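Local coordinates for protein alanine racemase 1 (PDB 4Y2W) that belongs to the alanine racemase family, joining an N-terminal TIM-type barrel to a C-terminal domain rich in beta strands in a two-chain assembly, at residues L291-Y299 / E349-T357; A207-L215 / Y233-V242. The protein carries 1 engineered substitution. One frame throughout, in Å; residues are numbered along the deposited sequence.

Interaction 1. Residues L291-Y299 / E349-T357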
loop_
_atom_site.group_PDB
_atom_site.type_symbol
_atom_site.label_atom_id
_atom_site.label_comp_id
_atom_site.label_asym_id
_atom_site.label_seq_id
_atom_site.Cartn_x
_atom_site.Cartn_y
_atom_site.Cartn_z
ATOM N N LEU A 291 6.934 3.355 3.743
ATOM C CA LEU A 291 7.824 3.661 4.859
ATOM C C LEU A 291 7.015 4.330 5.961
ATOM O O LEU A 291 6.670 5.501 5.853
ATOM C CB LEU A 291 8.970 4.569 4.408
ATOM C CG LEU A 291 10.064 4.776 5.456
ATOM C CD1 LEU A 291 10.702 3.442 5.817
ATOM C CD2 LEU A 291 11.112 5.766 4.969
ATOM N N ASP A 292 6.721 3.587 7.023
ATOM C CA ASP A 292 5.791 4.054 8.048
ATOM C C ASP A 292 6.253 5.358 8.687
ATOM O O ASP A 292 7.402 5.493 9.101
ATOM C CB ASP A 292 5.584 2.989 9.128
ATOM C CG ASP A 292 4.394 3.285 10.015
ATOM O OD1 ASP A 292 4.282 4.417 10.526
ATOM O OD2 ASP A 292 3.554 2.386 10.196
ATOM N N ARG A 293 5.329 6.305 8.779
ATOM C CA ARG A 293 5.610 7.628 9.317
ATOM C C ARG A 293 6.045 7.598 10.790
ATOM O O ARG A 293 6.706 8.528 11.260
ATOM C CB ARG A 293 4.381 8.521 9.138
ATOM C CG ARG A 293 4.609 9.983 9.457
ATOM C CD ARG A 293 3.494 10.842 8.886
ATOM N NE ARG A 293 3.390 12.121 9.583
ATOM C CZ ARG A 293 2.777 12.302 10.750
ATOM N NH1 ARG A 293 2.190 11.289 11.381
ATOM N NH2 ARG A 293 2.752 13.510 11.296
ATOM N N ARG A 294 5.687 6.536 11.514
ATOM C CA ARG A 294 6.106 6.385 12.916
ATOM C C ARG A 294 7.620 6.185 13.077
ATOM O O ARG A 294 8.142 6.344 14.177
ATOM C CB ARG A 294 5.325 5.262 13.621
ATOM C CG ARG A 294 3.945 5.706 14.097
ATOM C CD ARG A 294 3.148 4.589 14.752
ATOM N NE ARG A 294 2.872 3.507 13.807
ATOM C CZ ARG A 294 3.027 2.202 14.047
ATOM N NH1 ARG A 294 3.431 1.749 15.239
ATOM N NH2 ARG A 294 2.745 1.328 13.082
ATOM N N LEU A 295 8.315 5.861 11.985
ATOM C CA LEU A 295 9.779 5.793 11.987
ATOM C C LEU A 295 10.446 7.174 12.016
ATOM O O LEU A 295 11.670 7.264 12.096
ATOM C CB LEU A 295 10.283 5.008 10.774
ATOM C CG LEU A 295 9.772 3.575 10.607
ATOM C CD1 LEU A 295 10.417 2.942 9.386
ATOM C CD2 LEU A 295 10.040 2.731 11.842
ATOM N N SER A 296 9.651 8.240 11.933
ATOM C CA SER A 296 10.138 9.603 12.158
ATOM C C SER A 296 11.008 9.671 13.413
ATOM O O SER A 296 10.522 9.399 14.513
ATOM C CB SER A 296 8.951 10.558 12.325
ATOM O OG SER A 296 8.100 10.548 11.190
ATOM N N ASN A 297 12.288 10.007 13.242
ATOM C CA ASN A 297 13.242 10.120 14.356
ATOM C C ASN A 297 13.411 8.859 15.221
ATOM O O ASN A 297 13.717 8.969 16.412
ATOM C CB ASN A 297 12.876 11.308 15.266
ATOM C CG ASN A 297 13.150 12.647 14.620
ATOM O OD1 ASN A 297 14.298 12.979 14.321
ATOM N ND2 ASN A 297 12.100 13.437 14.419
ATOM N N ASN A 298 13.208 7.673 14.647
ATOM C CA ASN A 298 13.541 6.422 15.347
ATOM C C ASN A 298 13.630 5.231 14.407
ATOM O O ASN A 298 12.928 4.228 14.563
ATOM C CB ASN A 298 12.592 6.122 16.527
ATOM C CG ASN A 298 11.156 5.932 16.096
ATOM O OD1 ASN A 298 10.711 6.541 15.128
ATOM N ND2 ASN A 298 10.422 5.086 16.812
ATOM N N TYR A 299 14.503 5.362 13.421
ATOM C CA TYR A 299 15.008 4.215 12.688
ATOM C C TYR A 299 16.315 4.609 12.025
ATOM O O TYR A 299 16.581 5.793 11.818
ATOM C CB TYR A 299 13.999 3.709 11.650
ATOM C CG TYR A 299 14.201 2.248 11.281
ATOM C CD1 TYR A 299 13.982 1.233 12.216
ATOM C CD2 TYR A 299 14.614 1.879 10.002
ATOM C CE1 TYR A 299 14.174 -0.099 11.887
ATOM C CE2 TYR A 299 14.805 0.548 9.666
ATOM C CZ TYR A 299 14.584 -0.437 10.610
ATOM O OH TYR A 299 14.771 -1.758 10.273
ATOM N N GLU A 349 12.177 -8.239 9.856
ATOM C CA GLU A 349 11.716 -8.518 11.219
ATOM C C GLU A 349 12.045 -7.371 12.181
ATOM O O GLU A 349 11.223 -7.014 13.028
ATOM C CB GLU A 349 12.300 -9.834 11.741
ATOM C CG GLU A 349 11.605 -10.334 13.004
ATOM C CD GLU A 349 12.068 -11.706 13.454
ATOM O OE1 GLU A 349 11.506 -12.225 14.447
ATOM O OE2 GLU A 349 12.992 -12.263 12.822
ATOM N N SER A 350 13.244 -6.804 12.049
ATOM C CA SER A 350 13.637 -5.640 12.849
ATOM C C SER A 350 12.671 -4.474 12.644
ATOM O O SER A 350 12.294 -3.802 13.605
ATOM C CB SER A 350 15.054 -5.189 12.494
ATOM O OG SER A 350 15.998 -6.198 12.781
ATOM N N MET A 351 12.277 -4.242 11.391
ATOM C CA MET A 351 11.324 -3.187 11.066
ATOM C C MET A 351 9.951 -3.475 11.672
ATOM O O MET A 351 9.323 -2.587 12.247
ATOM C CB MET A 351 11.209 -3.012 9.551
ATOM C CG MET A 351 10.201 -1.951 9.130
ATOM S SD MET A 351 10.556 -1.197 7.531
ATOM C CE MET A 351 11.910 -0.114 7.978
ATOM N N ALA A 352 9.498 -4.721 11.547
ATOM C CA ALA A 352 8.215 -5.151 12.108
ATOM C C ALA A 352 8.152 -4.964 13.626
ATOM O O ALA A 352 7.121 -4.561 14.167
ATOM C CB ALA A 352 7.950 -6.604 11.750
ATOM N N ASP A 353 9.259 -5.258 14.304
ATOM C CA ASP A 353 9.348 -5.084 15.753
ATOM C C ASP A 353 9.220 -3.613 16.133
ATOM O O ASP A 353 8.411 -3.263 16.991
ATOM C CB ASP A 353 10.672 -5.636 16.288
ATOM C CG ASP A 353 10.811 -7.132 16.084
ATOM O OD1 ASP A 353 9.807 -7.796 15.756
ATOM O OD2 ASP A 353 11.936 -7.650 16.250
ATOM N N LYS A 354 10.002 -2.761 15.476
ATOM C CA LYS A 354 10.040 -1.329 15.785
ATOM C C LYS A 354 8.660 -0.660 15.735
ATOM O O LYS A 354 8.363 0.195 16.566
ATOM C CB LYS A 354 11.019 -0.607 14.845
ATOM C CG LYS A 354 11.199 0.889 15.112
ATOM C CD LYS A 354 11.940 1.184 16.412
ATOM C CE LYS A 354 13.431 0.898 16.309
ATOM N NZ LYS A 354 14.186 1.472 17.460
ATOM N N ILE A 355 7.822 -1.051 14.776
ATOM C CA ILE A 355 6.456 -0.503 14.686
ATOM C C ILE A 355 5.377 -1.462 15.213
ATOM O O ILE A 355 4.203 -1.326 14.872
ATOM C CB ILE A 355 6.105 -0.012 13.257
ATOM C CG1 ILE A 355 6.439 -1.066 12.195
ATOM C CG2 ILE A 355 6.841 1.284 12.958
ATOM C CD1 ILE A 355 5.696 -0.878 10.888
ATOM N N GLU A 356 5.782 -2.408 16.063
ATOM C CA GLU A 356 4.858 -3.280 16.789
ATOM C C GLU A 356 3.915 -4.037 15.850
ATOM O O GLU A 356 2.686 -3.944 15.965
ATOM C CB GLU A 356 4.041 -2.473 17.805
ATOM C CG GLU A 356 4.831 -1.485 18.645
ATOM C CD GLU A 356 3.915 -0.562 19.425
ATOM O OE1 GLU A 356 3.791 0.626 19.053
ATOM O OE2 GLU A 356 3.293 -1.038 20.397
ATOM N N THR A 357 4.499 -4.775 14.913
ATOM C CA THR A 357 3.726 -5.608 14.002
ATOM C C THR A 357 4.550 -6.833 13.603
ATOM O O THR A 357 5.525 -7.173 14.272
ATOM C CB THR A 357 3.258 -4.805 12.766
ATOM O OG1 THR A 357 2.359 -5.599 11.984
ATOM C CG2 THR A 357 4.440 -4.375 11.899
#
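Ile-355 meets the guanidinium of Arg-294 twice: its CG2 lies 3.9 Å above one face, toward the rim, and its carbonyl O sits at the edge, close to the guanidinium plane. There Arg-294 NH1 donates to Ile-355 O at 3.2 Å (N-H...O 155°), reaching the oxygen from above the carbonyl plane. The Tyr-299 ring is met obliquely by the methyl of Met-351, whose CE is 3.4 Å from Tyr-299 CE2, and by Lys-354, whose CG is 4.0 Å from Tyr-299 CD1. Lys-354 folds back at chi2 and chi3, and this lays its methylenes along Asn-298 O. Leu-295 fills the middle with its two branches: CD1 touches Met-351 CE at 3.7 Å, while CD2 touches Ile-355 CG2, also at 3.7 Å. Asp-292 holds Arg-294 from within the loop; its OD1 accepts from Arg-294 N at 2.7 Å in an Asx turn, and its OD2 forms a salt bridge to NH2 of the same arginine. Glu-356 OE1 adds a long ion pair, 4.0 Å from Arg-294 NH1. Glu-356 is also the C-prime residue of the Schellman motif that ends helix 348-354. The loop between strands 278-283 and 300-303 thus packs on that helix end, beside the second subunit, where Glu-361 of the other chain accepts from Arg-293 N. Arg-294 also lies close to Arg-294 of that subunit; the two nearby carboxylates probably offset the like charges, and the bond to Ile-355 O gives the carbonyl just past the helix a cationic partner.

Interaction 2. Residues A207-L215 / Y233-V242. With PO4 (phosphate ion), chain C.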
loop_
_atom_site.group_PDB
_atom_site.type_symbol
_atom_site.label_atom_id
_atom_site.label_comp_id
_atom_site.label_asym_id
_atom_site.label_seq_id
_atom_site.Cartn_x
_atom_site.Cartn_y
_atom_site.Cartn_z
ATOM N N ALA A 207 -1.495 -27.112 8.284
ATOM C CA ALA A 207 -0.300 -26.435 8.779
ATOM C C ALA A 207 0.115 -25.224 7.940
ATOM O O ALA A 207 0.321 -25.334 6.728
ATOM C CB ALA A 207 0.853 -27.427 8.859
ATOM N N ASN A 208 0.227 -24.074 8.606
ATOM C CA ASN A 208 0.938 -22.908 8.069
ATOM C C ASN A 208 2.392 -22.957 8.560
ATOM O O ASN A 208 2.774 -23.906 9.247
ATOM C CB ASN A 208 0.240 -21.602 8.476
ATOM C CG ASN A 208 0.126 -21.431 9.987
ATOM O OD1 ASN A 208 0.292 -22.384 10.753
ATOM N ND2 ASN A 208 -0.172 -20.208 10.422
ATOM N N ALA A 209 3.199 -21.954 8.217
ATOM C CA ALA A 209 4.641 -21.958 8.538
ATOM C C ALA A 209 4.978 -22.322 9.996
ATOM O O ALA A 209 5.927 -23.065 10.249
ATOM C CB ALA A 209 5.264 -20.617 8.174
ATOM N N ALA A 210 4.201 -21.802 10.940
ATOM C CA ALA A 210 4.458 -22.032 12.363
ATOM C C ALA A 210 4.344 -23.508 12.738
ATOM O O ALA A 210 5.187 -24.040 13.463
ATOM C CB ALA A 210 3.510 -21.199 13.209
ATOM N N ALA A 211 3.299 -24.160 12.240
ATOM C CA ALA A 211 3.068 -25.578 12.505
ATOM C C ALA A 211 3.971 -26.477 11.657
ATOM O O ALA A 211 4.271 -27.602 12.051
ATOM C CB ALA A 211 1.608 -25.922 12.266
ATOM N N ILE A 212 4.394 -25.989 10.495
ATOM C CA ILE A 212 5.310 -26.745 9.639
ATOM C C ILE A 212 6.658 -26.951 10.328
ATOM O O ILE A 212 7.267 -28.018 10.208
ATOM C CB ILE A 212 5.514 -26.042 8.280
ATOM C CG1 ILE A 212 4.225 -26.105 7.458
ATOM C CG2 ILE A 212 6.651 -26.685 7.488
ATOM C CD1 ILE A 212 4.104 -25.006 6.425
ATOM N N LEU A 213 7.119 -25.932 11.046
ATOM C CA LEU A 213 8.393 -26.006 11.757
ATOM C C LEU A 213 8.283 -26.869 13.012
ATOM O O LEU A 213 9.109 -27.755 13.245
ATOM C CB LEU A 213 8.870 -24.601 12.135
ATOM C CG LEU A 213 9.197 -23.661 10.968
ATOM C CD1 LEU A 213 9.321 -22.227 11.457
ATOM C CD2 LEU A 213 10.468 -24.095 10.250
ATOM N N ASN A 214 7.246 -26.606 13.802
ATOM C CA ASN A 214 7.084 -27.215 15.119
ATOM C C ASN A 214 6.368 -28.561 15.068
ATOM O O ASN A 214 6.907 -29.584 15.493
ATOM C CB ASN A 214 6.289 -26.271 16.028
ATOM C CG ASN A 214 6.946 -24.913 16.196
ATOM O OD1 ASN A 214 8.083 -24.697 15.773
ATOM N ND2 ASN A 214 6.222 -23.983 16.816
ATOM N N LEU A 215 5.151 -28.544 14.538
ATOM C CA LEU A 215 4.224 -29.670 14.643
ATOM C C LEU A 215 4.355 -30.634 13.464
ATOM O O LEU A 215 3.681 -30.473 12.446
ATOM C CB LEU A 215 2.785 -29.141 14.726
ATOM C CG LEU A 215 2.301 -28.460 16.018
ATOM C CD1 LEU A 215 3.380 -27.709 16.780
ATOM C CD2 LEU A 215 1.156 -27.510 15.705
ATOM N N TYR A 233 10.340 -15.297 9.525
ATOM C CA TYR A 233 9.571 -16.199 10.369
ATOM C C TYR A 233 8.313 -15.484 10.862
ATOM O O TYR A 233 8.300 -14.256 10.968
ATOM C CB TYR A 233 10.424 -16.677 11.546
ATOM C CG TYR A 233 11.540 -17.622 11.145
ATOM C CD1 TYR A 233 11.269 -18.951 10.836
ATOM C CD2 TYR A 233 12.866 -17.190 11.081
ATOM C CE1 TYR A 233 12.283 -19.824 10.470
ATOM C CE2 TYR A 233 13.885 -18.056 10.717
ATOM C CZ TYR A 233 13.589 -19.374 10.412
ATOM O OH TYR A 233 14.589 -20.252 10.049
ATOM N N PRO A 234 7.246 -16.251 11.158
ATOM C CA PRO A 234 5.979 -15.655 11.595
ATOM C C PRO A 234 6.006 -15.086 13.014
ATOM O O PRO A 234 5.200 -14.216 13.337
ATOM C CB PRO A 234 4.992 -16.824 11.508
ATOM C CG PRO A 234 5.833 -18.042 11.680
ATOM C CD PRO A 234 7.166 -17.722 11.072
ATOM N N SER A 235 6.913 -15.583 13.853
ATOM C CA SER A 235 7.024 -15.115 15.233
ATOM C C SER A 235 8.393 -15.480 15.808
ATOM O O SER A 235 9.273 -15.965 15.088
ATOM C CB SER A 235 5.908 -15.725 16.085
ATOM O OG SER A 235 6.117 -17.115 16.276
ATOM N N LYS A 236 8.571 -15.236 17.103
ATOM C CA LYS A 236 9.809 -15.586 17.788
ATOM C C LYS A 236 9.754 -16.963 18.456
ATOM O O LYS A 236 10.790 -17.481 18.870
ATOM C CB LYS A 236 10.157 -14.506 18.813
ATOM C CG LYS A 236 10.318 -13.132 18.187
ATOM C CD LYS A 236 10.924 -12.124 19.150
ATOM C CE LYS A 236 11.363 -10.862 18.419
ATOM N NZ LYS A 236 10.253 -10.219 17.660
ATOM N N ARG A 237 8.560 -17.558 18.545
ATOM C CA ARG A 237 8.383 -18.873 19.173
ATOM C C ARG A 237 8.350 -20.015 18.147
ATOM O O ARG A 237 7.453 -20.863 18.172
ATOM C CB ARG A 237 7.098 -18.906 20.009
ATOM C CG ARG A 237 6.883 -17.713 20.931
ATOM C CD ARG A 237 5.998 -18.090 22.114
ATOM N NE ARG A 237 4.882 -17.165 22.305
ATOM C CZ ARG A 237 4.979 -15.935 22.811
ATOM N NH1 ARG A 237 6.157 -15.437 23.185
ATOM N NH2 ARG A 237 3.884 -15.191 22.937
ATOM N N VAL A 238 9.337 -20.035 17.256
ATOM C CA VAL A 238 9.472 -21.094 16.257
ATOM C C VAL A 238 10.914 -21.593 16.266
ATOM O O VAL A 238 11.823 -20.865 16.664
ATOM C CB VAL A 238 9.064 -20.622 14.841
ATOM C CG1 VAL A 238 7.613 -20.166 14.831
ATOM C CG2 VAL A 238 9.972 -19.507 14.338
ATOM N N GLU A 239 11.118 -22.830 15.824
ATOM C CA GLU A 239 12.411 -23.503 15.981
ATOM C C GLU A 239 13.511 -22.977 15.047
ATOM O O GLU A 239 14.680 -22.928 15.442
ATOM C CB GLU A 239 12.241 -25.018 15.835
ATOM C CG GLU A 239 11.349 -25.613 16.917
ATOM C CD GLU A 239 11.305 -27.130 16.906
ATOM O OE1 GLU A 239 11.792 -27.745 15.935
ATOM O OE2 GLU A 239 10.774 -27.707 17.879
ATOM N N ARG A 240 13.138 -22.588 13.826
ATOM C CA ARG A 240 14.070 -21.982 12.859
ATOM C C ARG A 240 15.184 -22.938 12.427
ATOM O O ARG A 240 16.337 -22.528 12.267
ATOM C CB ARG A 240 14.682 -20.675 13.409
ATOM C CG ARG A 240 13.661 -19.655 13.897
ATOM C CD ARG A 240 14.309 -18.377 14.420
ATOM N NE ARG A 240 13.300 -17.361 14.745
ATOM C CZ ARG A 240 13.294 -16.096 14.316
ATOM N NH1 ARG A 240 14.263 -15.617 13.538
ATOM N NH2 ARG A 240 12.304 -15.287 14.685
ATOM N N LYS A 241 14.830 -24.206 12.221
ATOM C CA LYS A 241 15.806 -25.228 11.830
ATOM C C LYS A 241 16.192 -25.121 10.344
ATOM O O LYS A 241 17.183 -25.717 9.910
ATOM C CB LYS A 241 15.283 -26.635 12.165
ATOM C CG LYS A 241 14.369 -27.262 11.119
ATOM C CD LYS A 241 13.743 -28.563 11.613
ATOM C CE LYS A 241 12.306 -28.378 12.088
ATOM N NZ LYS A 241 12.186 -27.421 13.225
ATOM N N VAL A 242 15.399 -24.372 9.578
ATOM C CA VAL A 242 15.672 -24.123 8.160
ATOM C C VAL A 242 16.661 -22.971 7.968
ATOM O O VAL A 242 16.773 -22.096 8.823
ATOM C CB VAL A 242 14.371 -23.831 7.373
ATOM C CG1 VAL A 242 13.401 -24.996 7.503
ATOM C CG2 VAL A 242 13.713 -22.533 7.831
HETATM P P PO4 C . 1.841 -18.210 6.756
HETATM O O1 PO4 C . 3.218 -18.830 6.690
HETATM O O2 PO4 C . 1.335 -18.208 8.183
HETATM O O3 PO4 C . 0.891 -19.009 5.892
HETATM O O4 PO4 C . 1.911 -16.783 6.258
#
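Lys-241 NZ donates to two oxygens, Glu-239 OE1 at 2.8 Å in a salt bridge and the backbone O of Leu-213 at 3.1 Å, the latter from above the carbonyl plane. The lysine chain bends at chi3 and chi4 to bring the ammonium over the last turn of helix 209-214, whose carbonyl end would favour a positive charge. Leu-213 itself spreads its branches: CD1 lies 3.8 Å from Val-238 CB and at the edge of the Tyr-233 ring, and CD2 faces Val-242 CG1 at 4.1 Å. With its CG beside its own backbone N (chi1 -64°), Leu-213 points these methyls into the 233-242 loop. The helix follows strand 203-208, the seventh of the TIM-type barrel, and the loop runs from the eighth, 222-224, toward strand 248-260 of the mixed sheet. Arg-240 CG stands 3.4 Å above the centre of one face of the Tyr-233 ring. Pro-234 CG packs on the first helical turn, 4.2 Å from Ala-210 CB. At that N-terminal end a phosphate ion, probably from the crystallisation liquor, takes weak hydrogen bonds from Asn-208 ND2 and Ala-209 N, at the end of the barrel where TIM barrels often bind phosphate.

Interaction 2 is the more buried contact and belongs to the barrel: a short helix after the seventh strand is covered by the outgoing loop, mostly through aliphatic groups, with a lysine-glutamate pair at the helix's C-terminal end and a phosphate at its N-terminal end. Interaction 1 lies in the C-terminal domain, is only partly buried, and borders the second subunit; an arginine with two acids holds one part, leucine, methionine and tyrosine another, with the exposed Lys-354 beside the ring. Both use a cationic side chain to donate to a backbone carbonyl at a helix's C-terminal end. Their centres are 24 Å apart, yet salt bridges from Asp-353 to Lys-236 and from Glu-349 to Arg-240 tie helix 348-354 to the 233-242 loop.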